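Local coordinates for glycerol uptake operon antiterminator regulatory protein (Listeria monocytogenes str. 4b, PDB 3KTS), which probably controls expression of the glycerol uptake operon by transcription antitermination in response to glycerol 3-phosphate, at residues A[11-16]-A[173-178]; A[73-78]-A[94-99]; A[105-110]-A[132-137]. One frame throughout, in Å; residues are numbered along the deposited sequence.

Interactions 1 and 3 are both parallel strand pairs of the TIM-barrel sheet, while interaction 2 joins two helices of its outer layer, about 15 Å from the centre of the chain. The chemistry follows the place. Interaction 1 is buried and held by backbone bonds, with apolar and threonine side chains beside them; interaction 3 is only partly buried and adds a salt bridge; interaction 2 has no hydrogen bond across it, just aliphatic contact and a long salt bridge. Interactions 1 and 3 meet inside the barrel, where T177 OG1 and E132 OE2 lie 2.7 Å apart. Interaction 2 reaches interaction 3 through I94, whose CD1 packs on the backbone of I105 and Q106.

Interaction 1: residues A[11-16]-A[173-178]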
ATOM      1  N   SER A  11       3.500   9.322  -8.372  1.00 88.60           N
ATOM      2  CA  SER A  11       4.484   8.263  -8.572  1.00 80.53           C
ATOM      3  C   SER A  11       5.073   7.745  -7.266  1.00 81.85           C
ATOM      4  O   SER A  11       5.273   6.541  -7.107  1.00 90.00           O
ATOM      5  CB  SER A  11       5.601   8.754  -9.488  1.00 74.54           C
ATOM      6  OG  SER A  11       5.071   9.126 -10.745  1.00 87.38           O
ATOM      7  N   ILE A  12       5.360   8.657  -6.346  1.00 72.07           N
ATOM      8  CA  ILE A  12       5.849   8.294  -5.028  1.00 68.13           C
ATOM      9  C   ILE A  12       4.694   8.378  -4.037  1.00 77.68           C
ATOM     10  O   ILE A  12       3.983   9.388  -3.957  1.00 83.71           O
ATOM     11  CB  ILE A  12       7.058   9.175  -4.589  1.00 69.39           C
ATOM     12  CG1 ILE A  12       8.359   8.636  -5.177  1.00 61.68           C
ATOM     13  CG2 ILE A  12       7.231   9.194  -3.079  1.00 79.78           C
ATOM     14  CD1 ILE A  12       8.691   9.172  -6.535  1.00 76.35           C
ATOM     15  N   ILE A  13       4.484   7.281  -3.325  1.00 77.48           N
ATOM     16  CA  ILE A  13       3.569   7.251  -2.209  1.00 78.24           C
ATOM     17  C   ILE A  13       4.447   7.032  -0.986  1.00 81.19           C
ATOM     18  O   ILE A  13       4.909   5.919  -0.754  1.00 90.83           O
ATOM     19  CB  ILE A  13       2.526   6.130  -2.356  1.00 75.78           C
ATOM     20  CG1 ILE A  13       1.822   6.217  -3.721  1.00 80.45           C
ATOM     21  CG2 ILE A  13       1.520   6.208  -1.221  1.00 89.67           C
ATOM     22  CD1 ILE A  13       0.813   5.107  -3.988  1.00 80.26           C
ATOM     23  N   PRO A  14       4.726   8.106  -0.226  1.00 83.08           N
ATOM     24  CA  PRO A  14       5.590   8.016   0.948  1.00 78.50           C
ATOM     25  C   PRO A  14       5.065   7.049   2.000  1.00 71.68           C
ATOM     26  O   PRO A  14       3.855   6.941   2.196  1.00 77.58           O
ATOM     27  CB  PRO A  14       5.589   9.451   1.496  1.00 79.51           C
ATOM     28  CG  PRO A  14       4.384  10.086   0.931  1.00 64.69           C
ATOM     29  CD  PRO A  14       4.253   9.485  -0.434  1.00 84.21           C
ATOM     30  N   ALA A  15       5.984   6.353   2.660  1.00 72.06           N
ATOM     31  CA  ALA A  15       5.630   5.339   3.641  1.00 76.98           C
ATOM     32  C   ALA A  15       6.177   5.707   5.012  1.00 78.82           C
ATOM     33  O   ALA A  15       7.387   5.731   5.215  1.00 83.71           O
ATOM     34  CB  ALA A  15       6.149   3.970   3.198  1.00 76.78           C
ATOM     35  N   ALA A  16       5.277   5.989   5.948  1.00 76.57           N
ATOM     36  CA  ALA A  16       5.655   6.425   7.286  1.00 77.14           C
ATOM     37  C   ALA A  16       5.824   5.256   8.247  1.00 84.05           C
ATOM     38  O   ALA A  16       4.914   4.437   8.392  1.00 88.23           O
ATOM     39  CB  ALA A  16       4.620   7.406   7.831  1.00 82.40           C
ATOM     40  N   ALA A 173       4.257  -0.807 -13.188  1.00 75.58           N
ATOM     41  CA  ALA A 173       3.811  -0.284 -11.897  1.00 74.70           C
ATOM     42  C   ALA A 173       3.104   1.057 -12.050  1.00 78.31           C
ATOM     43  O   ALA A 173       3.544   1.925 -12.809  1.00 78.11           O
ATOM     44  CB  ALA A 173       4.954  -0.176 -10.918  1.00 75.24           C
ATOM     45  N   ILE A 174       1.993   1.188 -11.332  1.00 78.66           N
ATOM     46  CA  ILE A 174       1.143   2.370 -11.361  1.00 76.14           C
ATOM     47  C   ILE A 174       1.748   3.465 -10.469  1.00 81.02           C
ATOM     48  O   ILE A 174       1.602   4.659 -10.754  1.00 84.15           O
ATOM     49  CB  ILE A 174      -0.341   1.998 -10.987  1.00 71.65           C
ATOM     50  CG1 ILE A 174      -1.303   3.176 -11.138  1.00 80.44           C
ATOM     51  CG2 ILE A 174      -0.445   1.406  -9.597  1.00 82.03           C
ATOM     52  CD1 ILE A 174      -2.734   2.833 -10.768  1.00 77.67           C
ATOM     53  N   ALA A 175       2.454   3.039  -9.416  1.00 81.38           N
ATOM     54  CA  ALA A 175       3.148   3.932  -8.475  1.00 78.40           C
ATOM     55  C   ALA A 175       4.157   3.151  -7.636  1.00 77.83           C
ATOM     56  O   ALA A 175       4.247   1.926  -7.728  1.00 85.46           O
ATOM     57  CB  ALA A 175       2.155   4.665  -7.562  1.00 63.35           C
ATOM     58  N   VAL A 176       4.912   3.879  -6.819  1.00 73.17           N
ATOM     59  CA  VAL A 176       5.935   3.312  -5.958  1.00 68.81           C
ATOM     60  C   VAL A 176       5.622   3.684  -4.512  1.00 74.09           C
ATOM     61  O   VAL A 176       5.216   4.809  -4.244  1.00 82.14           O
ATOM     62  CB  VAL A 176       7.333   3.844  -6.359  1.00 67.68           C
ATOM     63  CG1 VAL A 176       8.403   3.431  -5.362  1.00 79.44           C
ATOM     64  CG2 VAL A 176       7.706   3.356  -7.743  1.00 64.54           C
ATOM     65  N   THR A 177       5.769   2.735  -3.589  1.00 78.88           N
ATOM     66  CA  THR A 177       5.785   3.066  -2.163  1.00 79.10           C
ATOM     67  C   THR A 177       7.197   2.940  -1.634  1.00 80.09           C
ATOM     68  O   THR A 177       7.929   2.022  -2.013  1.00 80.70           O
ATOM     69  CB  THR A 177       4.853   2.184  -1.304  1.00 74.33           C
ATOM     70  OG1 THR A 177       5.075   0.806  -1.609  1.00 89.25           O
ATOM     71  CG2 THR A 177       3.409   2.529  -1.556  1.00 82.25           C
ATOM     72  N   THR A 178       7.568   3.862  -0.751  1.00 76.00           N
ATOM     73  CA  THR A 178       8.929   3.935  -0.233  1.00 75.00           C
ATOM     74  C   THR A 178       9.037   4.802   1.024  1.00 75.87           C
ATOM     75  O   THR A 178       8.309   5.784   1.189  1.00 75.95           O
ATOM     76  CB  THR A 178       9.913   4.451  -1.319  1.00 70.19           C
ATOM     77  OG1 THR A 178      11.223   4.587  -0.760  1.00 85.20           O
ATOM     78  CG2 THR A 178       9.452   5.779  -1.887  1.00 62.14           C
TER
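The seam of the TIM barrel, where the first strand pairs with the last, is closed by S11, I13 and A15 meeting V176 and T178. Segments 12-16 and 175-178 run parallel, their axes 19° apart, and the bridges I12–V176, I13–T177 and P14–T178 fix the register. Backbone bonds alternate across it: V176 N gives to S11 O, then I13 N gives to V176 O at 2.7 Å, nearly along the C=O axis. T178 N to I13 O is weak at 3.4 Å. At the far end A15 N reaches T178 O at 2.8 Å from above the carbonyl plane, 43° out of it; that oxygen also accepts from W184 NE1.

I13 and T177 lie on the inner face of the sheet, with V34 and I154 of the flanking strands around them, and T177 OG1 bonds to E132. I12, V176 and T178 lie on the outer face, where V176 packs on helix 162-169. T178 OG1 takes N180 N as its polar partner and makes a weak hydrogen bond to an unidentified ligand, which may mark a pocket at this strand end. With CG2 anti to the carbonyl carbon, T177 sets that methyl obliquely against I13 CB at 3.8 Å, while I13 CG1 carries CD1 to 3.8 Å from A175 CB.

Interaction 2: residues A[73-78]-A[94-99]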
ATOM      1  N   ALA A  73     -11.469  -7.105  13.154  1.00 68.65           N
ATOM      2  CA  ALA A  73     -10.445  -6.071  13.131  1.00 70.68           C
ATOM      3  C   ALA A  73     -10.543  -5.209  11.878  1.00 74.23           C
ATOM      4  O   ALA A  73     -10.278  -4.010  11.930  1.00 79.16           O
ATOM      5  CB  ALA A  73      -9.083  -6.688  13.234  1.00 71.14           C
ATOM      6  N   ILE A  74     -10.934  -5.822  10.765  1.00 73.46           N
ATOM      7  CA  ILE A  74     -11.082  -5.094   9.506  1.00 76.03           C
ATOM      8  C   ILE A  74     -12.353  -4.256   9.550  1.00 77.94           C
ATOM      9  O   ILE A  74     -12.353  -3.103   9.110  1.00 80.35           O
ATOM     10  CB  ILE A  74     -11.022  -6.044   8.279  1.00 75.71           C
ATOM     11  CG1 ILE A  74      -9.656  -6.741   8.217  1.00 72.45           C
ATOM     12  CG2 ILE A  74     -11.279  -5.301   6.967  1.00 79.75           C
ATOM     13  CD1 ILE A  74      -8.439  -5.827   8.448  1.00 59.95           C
ATOM     14  N   ASP A  75     -13.410  -4.833  10.126  1.00 81.22           N
ATOM     15  CA  ASP A  75     -14.650  -4.117  10.455  1.00 80.22           C
ATOM     16  C   ASP A  75     -14.377  -2.821  11.220  1.00 78.55           C
ATOM     17  O   ASP A  75     -14.908  -1.774  10.865  1.00 78.06           O
ATOM     18  CB  ASP A  75     -15.593  -5.017  11.265  1.00 77.43           C
ATOM     19  CG  ASP A  75     -16.325  -6.025  10.399  1.00 90.38           C
ATOM     20  OD1 ASP A  75     -16.699  -5.656   9.266  1.00 86.60           O
ATOM     21  OD2 ASP A  75     -16.536  -7.178  10.849  1.00 82.32           O
ATOM     22  N   PHE A  76     -13.529  -2.913  12.245  1.00 80.90           N
ATOM     23  CA  PHE A  76     -13.083  -1.779  13.061  1.00 80.57           C
ATOM     24  C   PHE A  76     -12.369  -0.707  12.245  1.00 83.83           C
ATOM     25  O   PHE A  76     -12.600   0.487  12.440  1.00 84.67           O
ATOM     26  CB  PHE A  76     -12.169  -2.300  14.169  1.00 79.24           C
ATOM     27  CG  PHE A  76     -11.529  -1.231  15.017  1.00 75.26           C
ATOM     28  CD1 PHE A  76     -10.148  -1.050  14.994  1.00 81.90           C
ATOM     29  CD2 PHE A  76     -12.293  -0.437  15.865  1.00 75.04           C
ATOM     30  CE1 PHE A  76      -9.541  -0.086  15.785  1.00 76.54           C
ATOM     31  CE2 PHE A  76     -11.697   0.535  16.655  1.00 64.35           C
ATOM     32  CZ  PHE A  76     -10.317   0.704  16.625  1.00 76.46           C
ATOM     33  N   LEU A  77     -11.514  -1.143  11.324  1.00 86.65           N
ATOM     34  CA  LEU A  77     -10.764  -0.226  10.475  1.00 81.35           C
ATOM     35  C   LEU A  77     -11.666   0.512   9.510  1.00 81.96           C
ATOM     36  O   LEU A  77     -11.426   1.676   9.210  1.00 91.29           O
ATOM     37  CB  LEU A  77      -9.677  -0.966   9.696  1.00 77.96           C
ATOM     38  CG  LEU A  77      -8.549  -1.630  10.483  1.00 69.44           C
ATOM     39  CD1 LEU A  77      -7.537  -2.198   9.517  1.00 58.43           C
ATOM     40  CD2 LEU A  77      -7.888  -0.657  11.448  1.00 72.48           C
ATOM     41  N   CYS A  78     -12.709  -0.168   9.043  1.00 79.59           N
ATOM     42  CA  CYS A  78     -13.607   0.381   8.031  1.00 85.32           C
ATOM     43  C   CYS A  78     -14.727   1.240   8.603  1.00 87.88           C
ATOM     44  O   CYS A  78     -15.121   2.235   7.992  1.00 92.52           O
ATOM     45  CB  CYS A  78     -14.210  -0.746   7.202  1.00 91.58           C
ATOM     46  SG  CYS A  78     -13.004  -1.671   6.231  1.00 92.81           S
ATOM     47  N   ILE A  94      -8.822  -8.661   2.512  1.00 83.19           N
ATOM     48  CA  ILE A  94      -9.104  -8.052   1.215  1.00 78.46           C
ATOM     49  C   ILE A  94     -10.576  -8.257   0.850  1.00 77.45           C
ATOM     50  O   ILE A  94     -11.219  -7.346   0.322  1.00 79.33           O
ATOM     51  CB  ILE A  94      -8.168  -8.620   0.108  1.00 84.99           C
ATOM     52  CG1 ILE A  94      -6.691  -8.361   0.445  1.00 76.20           C
ATOM     53  CG2 ILE A  94      -8.518  -8.055  -1.272  1.00 76.71           C
ATOM     54  CD1 ILE A  94      -6.282  -6.892   0.485  1.00 84.04           C
ATOM     55  N   MET A  95     -11.097  -9.447   1.162  1.00 71.97           N
ATOM     56  CA  MET A  95     -12.511  -9.777   0.952  1.00 75.28           C
ATOM     57  C   MET A  95     -13.412  -8.893   1.806  1.00 72.51           C
ATOM     58  O   MET A  95     -14.391  -8.344   1.314  1.00 74.31           O
ATOM     59  CB  MET A  95     -12.792 -11.264   1.238  1.00 64.44           C
ATOM     60  CG  MET A  95     -12.071 -12.220   0.296  1.00 74.52           C
ATOM     61  SD  MET A  95     -12.542 -13.974   0.337  1.00 96.13           S
ATOM     62  CE  MET A  95     -12.404 -14.427   2.066  1.00 80.24           C
ATOM     63  N   LYS A  96     -13.052  -8.740   3.078  1.00 78.75           N
ATOM     64  CA  LYS A  96     -13.827  -7.940   4.015  1.00 82.30           C
ATOM     65  C   LYS A  96     -13.837  -6.455   3.660  1.00 88.73           C
ATOM     66  O   LYS A  96     -14.891  -5.815   3.725  1.00 94.39           O
ATOM     67  CB  LYS A  96     -13.328  -8.137   5.450  1.00 76.56           C
ATOM     68  CG  LYS A  96     -14.357  -7.764   6.509  1.00 79.57           C
ATOM     69  CD  LYS A  96     -15.494  -8.781   6.554  1.00 87.37           C
ATOM     70  CE  LYS A  96     -16.734  -8.198   7.195  1.00 93.81           C
ATOM     71  NZ  LYS A  96     -17.639  -9.254   7.719  1.00 98.20           N
ATOM     72  N   ALA A  97     -12.675  -5.920   3.278  1.00 80.13           N
ATOM     73  CA  ALA A  97     -12.554  -4.504   2.926  1.00 79.06           C
ATOM     74  C   ALA A  97     -13.407  -4.169   1.711  1.00 83.67           C
ATOM     75  O   ALA A  97     -14.007  -3.097   1.638  1.00 81.63           O
ATOM     76  CB  ALA A  97     -11.114  -4.134   2.675  1.00 73.37           C
ATOM     77  N   LYS A  98     -13.475  -5.111   0.777  1.00 86.11           N
ATOM     78  CA  LYS A  98     -14.312  -4.973  -0.409  1.00 82.87           C
ATOM     79  C   LYS A  98     -15.808  -4.932  -0.098  1.00 82.24           C
ATOM     80  O   LYS A  98     -16.568  -4.323  -0.844  1.00 93.49           O
ATOM     81  CB  LYS A  98     -13.999  -6.078  -1.414  1.00 79.20           C
ATOM     82  CG  LYS A  98     -12.779  -5.776  -2.289  1.00 79.61           C
ATOM     83  CD  LYS A  98     -12.384  -6.975  -3.137  1.00 77.60           C
ATOM     84  CE  LYS A  98     -13.352  -7.207  -4.280  1.00 74.03           C
ATOM     85  NZ  LYS A  98     -13.121  -8.537  -4.887  1.00 88.87           N
ATOM     86  N   GLN A  99     -16.223  -5.561   1.002  1.00 79.81           N
ATOM     87  CA  GLN A  99     -17.620  -5.500   1.442  1.00 73.60           C
ATOM     88  C   GLN A  99     -17.968  -4.098   1.927  1.00 73.77           C
ATOM     89  O   GLN A  99     -19.084  -3.625   1.718  1.00 83.41           O
ATOM     90  CB  GLN A  99     -17.916  -6.522   2.546  1.00 67.55           C
ATOM     91  CG  GLN A  99     -17.625  -7.958   2.166  1.00 63.53           C
ATOM     92  CD  GLN A  99     -18.341  -8.973   3.045  1.00 83.34           C
ATOM     93  OE1 GLN A  99     -18.191  -8.980   4.268  1.00 77.24           O
ATOM     94  NE2 GLN A  99     -19.112  -9.852   2.414  1.00 91.93           N
TER
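I74 and D75 on helix 71-81 meet K96 on helix 91-99, a side-chain contact between two helices in the outer layer of the barrel. The local axes run in broadly the same direction, 36° apart, and come within 9.5 Å of each other. Only 194 Å² is buried in total, so this is a modest contact, with I74 and K96 the residues of closest backbone approach.

The apolar part centres on one methyl. I74 CG2, held anti to the backbone N, lies 3.8 Å from K96 CB and 4.0 Å from K96 CG, and the two side chains slide past each other in opposite directions. The same methyl lies 4.0 Å from A97 N, with A97 CB a little further away. One turn on from I74, C78 SG comes within 4.4 Å of A97 CA.

The polar part involves the far end of K96. Its CG is anti to its backbone N, and a bend at the next bond (chi2 71°) sets CD; the side chain crosses that of D75 obliquely. The methylene before the amine makes the nearer approach: K96 CE is 3.3 Å from D75 OD1. The charged groups form a long salt bridge, K96 NZ to D75 OD2 at 3.9 Å, and no hydrogen bond spans the helices. D75 OD1 has a firmer partner in H100, whose NE2 bonds to it, so the carboxylate is positioned from just beyond helix 91-99.

Strand 85-88 separates the two helices in the chain. I74 and L77 rest on A61, in the loop after strand 56-60, while I94 and A97 pack on A104 of strand 103-109, and helix 113-126 meets I94 and M95 through V126.

Interaction 3: residues A[105-110]-A[132-137]; sequences IQRLFM and ELLPGI
R107 and E132 form a salt bridge on the inner face of the barrel, NE to OE1 at 3.0 Å. The two side chains lie side by side and point the same way, their guanidinium and carboxylate planes 40° apart. OE1 is met nearly along its C-O axis, yet it sits 33° out of the guanidinium plane, and the N-H...O angle of 130° shows that the bond is bent. R107 is extended from CG to NE, and E132 is extended beyond CG, which brings NE and OE1 alongside each other.

L134 also packs on R107: its CD1 is 3.5 Å from R107 CG, and its CD2 is 3.6 Å from R107 NH2. CD1 also meets F109 CE1 at 4.0 Å, so one leucine touches both neighbours on this face. At the base of E132, I105 CD1 packs 3.7 Å from CB.

The backbone sets these positions. In the parallel pairing, E132 N bonds to Q106 O, L108 N to E132 O at 2.8 Å, and L134 N to L108 O. M110 N then takes L134 O at 2.7 Å, just before the cis peptide bond preceding P135. On the opposite face M110 CG approaches L133 CD2.

With OE2 engaged by T177 of the last barrel strand, each carboxylate oxygen of E132 has a partner. The R107 side chain lies about 3 Å from an unidentified molecule, perhaps from the crystallisation liquor, that may mark a pocket at the C-terminal strand ends, where TIM barrels place their sites. Helix 113-126 connects the two strands in a beta-alpha-beta unit; Q106 and M110 pack on that helix, and L133 on helix 139-149.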
ATOM      1  N   ILE A 105      -5.824  -3.112  -1.173  1.00 71.82           N
ATOM      2  CA  ILE A 105      -4.600  -3.483  -1.885  1.00 79.07           C
ATOM      3  C   ILE A 105      -3.900  -4.681  -1.213  1.00 79.68           C
ATOM      4  O   ILE A 105      -3.701  -4.693   0.000  1.00 89.62           O
ATOM      5  CB  ILE A 105      -3.672  -2.244  -2.198  1.00 83.02           C
ATOM      6  CG1 ILE A 105      -2.204  -2.521  -1.863  1.00 72.54           C
ATOM      7  CG2 ILE A 105      -4.202  -0.926  -1.553  1.00 65.48           C
ATOM      8  CD1 ILE A 105      -1.297  -1.347  -2.150  1.00 90.76           C
ATOM      9  N   GLN A 106      -3.567  -5.697  -2.006  1.00 81.43           N
ATOM     10  CA  GLN A 106      -2.992  -6.940  -1.484  1.00 77.87           C
ATOM     11  C   GLN A 106      -1.475  -6.981  -1.592  1.00 81.62           C
ATOM     12  O   GLN A 106      -0.909  -6.789  -2.668  1.00 84.67           O
ATOM     13  CB  GLN A 106      -3.582  -8.155  -2.192  1.00 80.46           C
ATOM     14  CG  GLN A 106      -3.307  -9.474  -1.470  1.00 90.98           C
ATOM     15  CD  GLN A 106      -3.535 -10.691  -2.341  1.00 94.75           C
ATOM     16  OE1 GLN A 106      -2.765 -11.651  -2.297  1.00105.27           O
ATOM     17  NE2 GLN A 106      -4.589 -10.655  -3.144  1.00103.92           N
ATOM     18  N   ARG A 107      -0.825  -7.258  -0.467  1.00 78.93           N
ATOM     19  CA  ARG A 107       0.625  -7.242  -0.392  1.00 71.13           C
ATOM     20  C   ARG A 107       1.197  -8.598  -0.760  1.00 77.07           C
ATOM     21  O   ARG A 107       0.772  -9.628  -0.238  1.00 79.03           O
ATOM     22  CB  ARG A 107       1.064  -6.864   1.014  1.00 76.27           C
ATOM     23  CG  ARG A 107       2.379  -6.148   1.048  1.00 67.91           C
ATOM     24  CD  ARG A 107       2.729  -5.709   2.450  1.00 79.28           C
ATOM     25  NE  ARG A 107       3.803  -4.718   2.459  1.00 69.36           N
ATOM     26  CZ  ARG A 107       4.469  -4.350   3.548  1.00 91.11           C
ATOM     27  NH1 ARG A 107       4.166  -4.882   4.730  1.00 81.73           N
ATOM     28  NH2 ARG A 107       5.425  -3.434   3.461  1.00106.75           N
ATOM     29  N   LEU A 108       2.165  -8.589  -1.665  1.00 78.73           N
ATOM     30  CA  LEU A 108       2.804  -9.809  -2.109  1.00 75.63           C
ATOM     31  C   LEU A 108       4.308  -9.673  -1.947  1.00 74.57           C
ATOM     32  O   LEU A 108       4.873  -8.625  -2.260  1.00 73.95           O
ATOM     33  CB  LEU A 108       2.462 -10.069  -3.571  1.00 80.49           C
ATOM     34  CG  LEU A 108       2.176 -11.527  -3.920  1.00 93.41           C
ATOM     35  CD1 LEU A 108       0.727 -11.841  -3.599  1.00 99.12           C
ATOM     36  CD2 LEU A 108       2.468 -11.799  -5.387  1.00 96.37           C
ATOM     37  N   PHE A 109       4.947 -10.730  -1.450  1.00 72.84           N
ATOM     38  CA  PHE A 109       6.397 -10.758  -1.283  1.00 63.59           C
ATOM     39  C   PHE A 109       7.030 -11.663  -2.328  1.00 71.67           C
ATOM     40  O   PHE A 109       6.904 -12.891  -2.245  1.00 70.91           O
ATOM     41  CB  PHE A 109       6.779 -11.277   0.108  1.00 66.88           C
ATOM     42  CG  PHE A 109       6.251 -10.450   1.253  1.00 77.67           C
ATOM     43  CD1 PHE A 109       6.302  -9.059   1.223  1.00 76.07           C
ATOM     44  CD2 PHE A 109       5.740 -11.073   2.387  1.00 76.64           C
ATOM     45  CE1 PHE A 109       5.820  -8.305   2.292  1.00 95.68           C
ATOM     46  CE2 PHE A 109       5.259 -10.328   3.457  1.00 84.44           C
ATOM     47  CZ  PHE A 109       5.301  -8.942   3.412  1.00 86.45           C
ATOM     48  N   MET A 110       7.713 -11.066  -3.303  1.00 76.33           N
ATOM     49  CA  MET A 110       8.474 -11.824  -4.307  1.00 81.15           C
ATOM     50  C   MET A 110       9.685 -12.536  -3.682  1.00 84.91           C
ATOM     51  O   MET A 110      10.820 -12.067  -3.774  1.00 87.67           O
ATOM     52  CB  MET A 110       8.908 -10.920  -5.475  1.00 83.26           C
ATOM     53  CG  MET A 110       7.756 -10.371  -6.348  1.00 94.83           C
ATOM     54  SD  MET A 110       6.614 -11.630  -6.984  1.00109.25           S
ATOM     55  CE  MET A 110       7.725 -12.643  -7.952  1.00101.01           C
ATOM     56  N   GLU A 132       0.355  -4.568  -4.030  1.00 74.68           N
ATOM     57  CA  GLU A 132       1.700  -4.058  -3.751  1.00 74.89           C
ATOM     58  C   GLU A 132       2.705  -5.213  -3.852  1.00 67.78           C
ATOM     59  O   GLU A 132       2.564  -6.224  -3.165  1.00 64.04           O
ATOM     60  CB  GLU A 132       1.760  -3.391  -2.369  1.00 60.69           C
ATOM     61  CG  GLU A 132       3.054  -2.658  -2.058  1.00 73.10           C
ATOM     62  CD  GLU A 132       3.089  -2.073  -0.641  1.00 81.62           C
ATOM     63  OE1 GLU A 132       2.950  -2.838   0.347  1.00 78.00           O
ATOM     64  OE2 GLU A 132       3.269  -0.841  -0.517  1.00 77.32           O
ATOM     65  N   LEU A 133       3.700  -5.065  -4.721  1.00 68.62           N
ATOM     66  CA  LEU A 133       4.781  -6.050  -4.840  1.00 70.08           C
ATOM     67  C   LEU A 133       6.050  -5.577  -4.146  1.00 74.77           C
ATOM     68  O   LEU A 133       6.454  -4.420  -4.286  1.00 74.82           O
ATOM     69  CB  LEU A 133       5.087  -6.369  -6.304  1.00 67.30           C
ATOM     70  CG  LEU A 133       4.404  -7.590  -6.935  1.00 85.42           C
ATOM     71  CD1 LEU A 133       2.892  -7.407  -7.104  1.00 87.22           C
ATOM     72  CD2 LEU A 133       5.061  -7.923  -8.273  1.00 74.04           C
ATOM     73  N   LEU A 134       6.664  -6.483  -3.388  1.00 76.09           N
ATOM     74  CA  LEU A 134       7.935  -6.220  -2.712  1.00 73.17           C
ATOM     75  C   LEU A 134       8.926  -7.350  -3.002  1.00 76.33           C
ATOM     76  O   LEU A 134       8.531  -8.512  -3.039  1.00 78.75           O
ATOM     77  CB  LEU A 134       7.734  -6.050  -1.205  1.00 73.73           C
ATOM     78  CG  LEU A 134       6.772  -4.943  -0.763  1.00 88.22           C
ATOM     79  CD1 LEU A 134       5.406  -5.529  -0.529  1.00 87.30           C
ATOM     80  CD2 LEU A 134       7.252  -4.229   0.486  1.00 84.34           C
ATOM     81  N   PRO A 135      10.212  -7.020  -3.235  1.00 82.60           N
ATOM     82  CA  PRO A 135      10.794  -5.685  -3.307  1.00 82.14           C
ATOM     83  C   PRO A 135      10.475  -4.996  -4.622  1.00 82.94           C
ATOM     84  O   PRO A 135      10.050  -5.648  -5.580  1.00 85.60           O
ATOM     85  CB  PRO A 135      12.293  -5.956  -3.214  1.00 78.88           C
ATOM     86  CG  PRO A 135      12.458  -7.279  -3.833  1.00 86.12           C
ATOM     87  CD  PRO A 135      11.233  -8.062  -3.444  1.00 85.08           C
ATOM     88  N   GLY A 136      10.680  -3.683  -4.649  1.00 83.57           N
ATOM     89  CA  GLY A 136      10.391  -2.870  -5.822  1.00 84.53           C
ATOM     90  C   GLY A 136      11.581  -2.700  -6.743  1.00 84.75           C
ATOM     91  O   GLY A 136      11.557  -1.850  -7.637  1.00 88.00           O
ATOM     92  N   ILE A 137      12.622  -3.502  -6.529  1.00 83.13           N
ATOM     93  CA  ILE A 137      13.814  -3.441  -7.376  1.00 85.95           C
ATOM     94  C   ILE A 137      13.983  -4.639  -8.310  1.00 84.46           C
ATOM     95  O   ILE A 137      15.081  -4.882  -8.811  1.00 83.41           O
ATOM     96  CB  ILE A 137      15.112  -3.189  -6.572  1.00 80.68           C
ATOM     97  CG1 ILE A 137      15.262  -4.204  -5.433  1.00 94.61           C
ATOM     98  CG2 ILE A 137      15.146  -1.747  -6.067  1.00 85.47           C
ATOM     99  CD1 ILE A 137      16.624  -4.182  -4.760  1.00 95.53           C
TER